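Local coordinates for octaprenyl Pyrophosphate Synthase (Helicobacter pylori, PDB 3TC1), which makes octaprenyl pyrophosphate, lengthening an allylic pyrophosphate by successive condensations with isopentenyl pyrophosphate, as an all-helical trans-prenyltransferase, at the interface of chains A and B. Residues are numbered along the deposited sequence; one frame, centred on the assembly and turned at random. Chains: chain A/B, Octaprenyl Pyrophosphate Synthase.

The interface of chains A and B. Residues chain A 139, 142-143; chain B 24, 27-28, 96, 99-100, 103.
A:Phe143 is an inserted side chain of the two-fold interface, probably the homodimer interface usual for trans-prenyltransferases, and its ring packs against B:Phe24. The two phenylalanines run past each other in opposite directions: A:Phe143 CB sits over the centre of the B:Phe24 ring, 3.5 Å from its centroid, and B:Phe24 CB returns the CH-pi contact at 4.0 Å. CG of A:Phe143 stands anti to its carbonyl carbon (chi1 -83°); the rings are roughly parallel, about 25° apart, but offset.

Further out, the carboxylate of B:Glu27 comes to the edge of the A:Phe143 ring, its plane turned 81° from it, with OE2 in the ring plane and 3.7 Å from CE2. The ring tip, CZ, touches CD2 of B:Leu28 at 3.7 Å; that same methyl rests over one face of the B:Phe96 ring, toward its rim. On the other flank, B:Asn100 OD1 lies 3.6 Å from A:Phe143 CE1. The amide is fixed by its own chain, since ND2 donates to B:Phe96 O (2.8 Å), nearly in both amide and carbonyl planes.

One turn back, A:Ile139 packs CG1 tightly on B:Met103 CB (3.5 Å) and meets B:Leu28 tip to tip, while A:Val142 points CG1 at the B:Asn100 amide. No polar bond crosses this patch; apolar packing dominates. The two-fold axis repeats it with the chains exchanged, near the C-terminal end of helix 121-144, which packs against the partner's helices 23-29 and 92-116.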
loop_
_atom_site.group_PDB
_atom_site.type_symbol
_atom_site.label_atom_id
_atom_site.label_comp_id
_atom_site.label_asym_id
_atom_site.label_seq_id
_atom_site.Cartn_x
_atom_site.Cartn_y
_atom_site.Cartn_z
ATOM N N ILE A 139 8.558 -3.256 -9.198
ATOM C CA ILE A 139 9.635 -2.305 -9.340
ATOM C C ILE A 139 10.746 -2.794 -10.243
ATOM O O ILE A 139 11.255 -2.046 -11.078
ATOM C CB ILE A 139 10.168 -1.899 -7.937
ATOM C CG1 ILE A 139 9.065 -1.119 -7.212
ATOM C CG2 ILE A 139 11.456 -1.033 -8.085
ATOM C CD1 ILE A 139 9.402 -0.836 -5.726
ATOM N N VAL A 142 9.643 -2.428 -13.833
ATOM C CA VAL A 142 9.759 -1.078 -14.375
ATOM C C VAL A 142 11.203 -0.721 -14.717
ATOM O O VAL A 142 11.481 -0.272 -15.828
ATOM C CB VAL A 142 9.183 -0.031 -13.398
ATOM C CG1 VAL A 142 9.539 1.378 -13.860
ATOM C CG2 VAL A 142 7.681 -0.180 -13.340
ATOM N N PHE A 143 12.119 -0.927 -13.773
ATOM C CA PHE A 143 13.533 -0.620 -13.996
ATOM C C PHE A 143 14.165 -1.439 -15.120
ATOM O O PHE A 143 14.906 -0.898 -15.941
ATOM C CB PHE A 143 14.342 -0.814 -12.709
ATOM C CG PHE A 143 14.292 0.371 -11.779
ATOM C CD1 PHE A 143 13.132 0.674 -11.069
ATOM C CD2 PHE A 143 15.404 1.196 -11.629
ATOM C CE1 PHE A 143 13.078 1.786 -10.221
ATOM C CE2 PHE A 143 15.364 2.310 -10.786
ATOM C CZ PHE A 143 14.198 2.605 -10.080
ATOM N N PHE B 24 17.430 -1.667 -7.054
ATOM C CA PHE B 24 16.476 -0.679 -7.540
ATOM C C PHE B 24 15.793 0.019 -6.371
ATOM O O PHE B 24 15.629 1.238 -6.374
ATOM C CB PHE B 24 15.423 -1.347 -8.428
ATOM C CG PHE B 24 15.998 -2.081 -9.608
ATOM C CD1 PHE B 24 17.005 -1.508 -10.378
ATOM C CD2 PHE B 24 15.511 -3.335 -9.967
ATOM C CE1 PHE B 24 17.521 -2.175 -11.491
ATOM C CE2 PHE B 24 16.016 -4.009 -11.078
ATOM C CZ PHE B 24 17.022 -3.428 -11.841
ATOM N N GLU B 27 17.979 2.438 -4.639
ATOM C CA GLU B 27 18.044 3.700 -5.366
ATOM C C GLU B 27 16.873 4.604 -4.989
ATOM O O GLU B 27 17.056 5.788 -4.711
ATOM C CB GLU B 27 18.029 3.436 -6.872
ATOM C CG GLU B 27 18.344 4.655 -7.719
ATOM C CD GLU B 27 18.180 4.386 -9.201
ATOM O OE1 GLU B 27 18.695 3.352 -9.679
ATOM O OE2 GLU B 27 17.539 5.211 -9.888
ATOM N N LEU B 28 15.667 4.044 -4.984
ATOM C CA LEU B 28 14.478 4.813 -4.630
ATOM C C LEU B 28 14.590 5.338 -3.201
ATOM O O LEU B 28 14.340 6.517 -2.935
ATOM C CB LEU B 28 13.226 3.941 -4.753
ATOM C CG LEU B 28 12.943 3.314 -6.123
ATOM C CD1 LEU B 28 11.696 2.437 -6.040
ATOM C CD2 LEU B 28 12.755 4.407 -7.159
ATOM N N PHE B 96 10.875 9.426 -9.903
ATOM C CA PHE B 96 10.751 8.073 -10.445
ATOM C C PHE B 96 9.382 7.682 -11.007
ATOM O O PHE B 96 9.166 6.520 -11.356
ATOM C CB PHE B 96 11.163 7.071 -9.363
ATOM C CG PHE B 96 12.508 7.361 -8.760
ATOM C CD1 PHE B 96 13.679 7.006 -9.427
ATOM C CD2 PHE B 96 12.608 8.014 -7.534
ATOM C CE1 PHE B 96 14.931 7.298 -8.883
ATOM C CE2 PHE B 96 13.855 8.311 -6.979
ATOM C CZ PHE B 96 15.018 7.952 -7.655
ATOM N N PHE B 99 4.053 5.375 -10.554
ATOM C CA PHE B 99 4.099 3.935 -10.353
ATOM C C PHE B 99 5.131 3.513 -9.313
ATOM O O PHE B 99 4.828 2.712 -8.429
ATOM C CB PHE B 99 4.401 3.217 -11.666
ATOM C CG PHE B 99 4.194 1.731 -11.597
ATOM C CD1 PHE B 99 2.912 1.198 -11.604
ATOM C CD2 PHE B 99 5.276 0.865 -11.512
ATOM C CE1 PHE B 99 2.707 -0.174 -11.530
ATOM C CE2 PHE B 99 5.084 -0.511 -11.436
ATOM C CZ PHE B 99 3.797 -1.031 -11.446
ATOM N N ASN B 100 6.351 4.037 -9.425
ATOM C CA ASN B 100 7.400 3.683 -8.476
ATOM C C ASN B 100 7.103 4.203 -7.075
ATOM O O ASN B 100 7.336 3.500 -6.090
ATOM C CB ASN B 100 8.766 4.199 -8.949
ATOM C CG ASN B 100 9.411 3.287 -9.984
ATOM O OD1 ASN B 100 9.483 2.068 -9.801
ATOM N ND2 ASN B 100 9.896 3.877 -11.071
ATOM N N MET B 103 4.480 1.823 -5.684
ATOM C CA MET B 103 5.055 0.529 -5.328
ATOM C C MET B 103 5.991 0.652 -4.133
ATOM O O MET B 103 5.993 -0.213 -3.257
ATOM C CB MET B 103 5.822 -0.083 -6.505
ATOM C CG MET B 103 4.949 -0.640 -7.619
ATOM S SD MET B 103 3.723 -1.844 -7.047
ATOM C CE MET B 103 2.259 -1.153 -7.739
#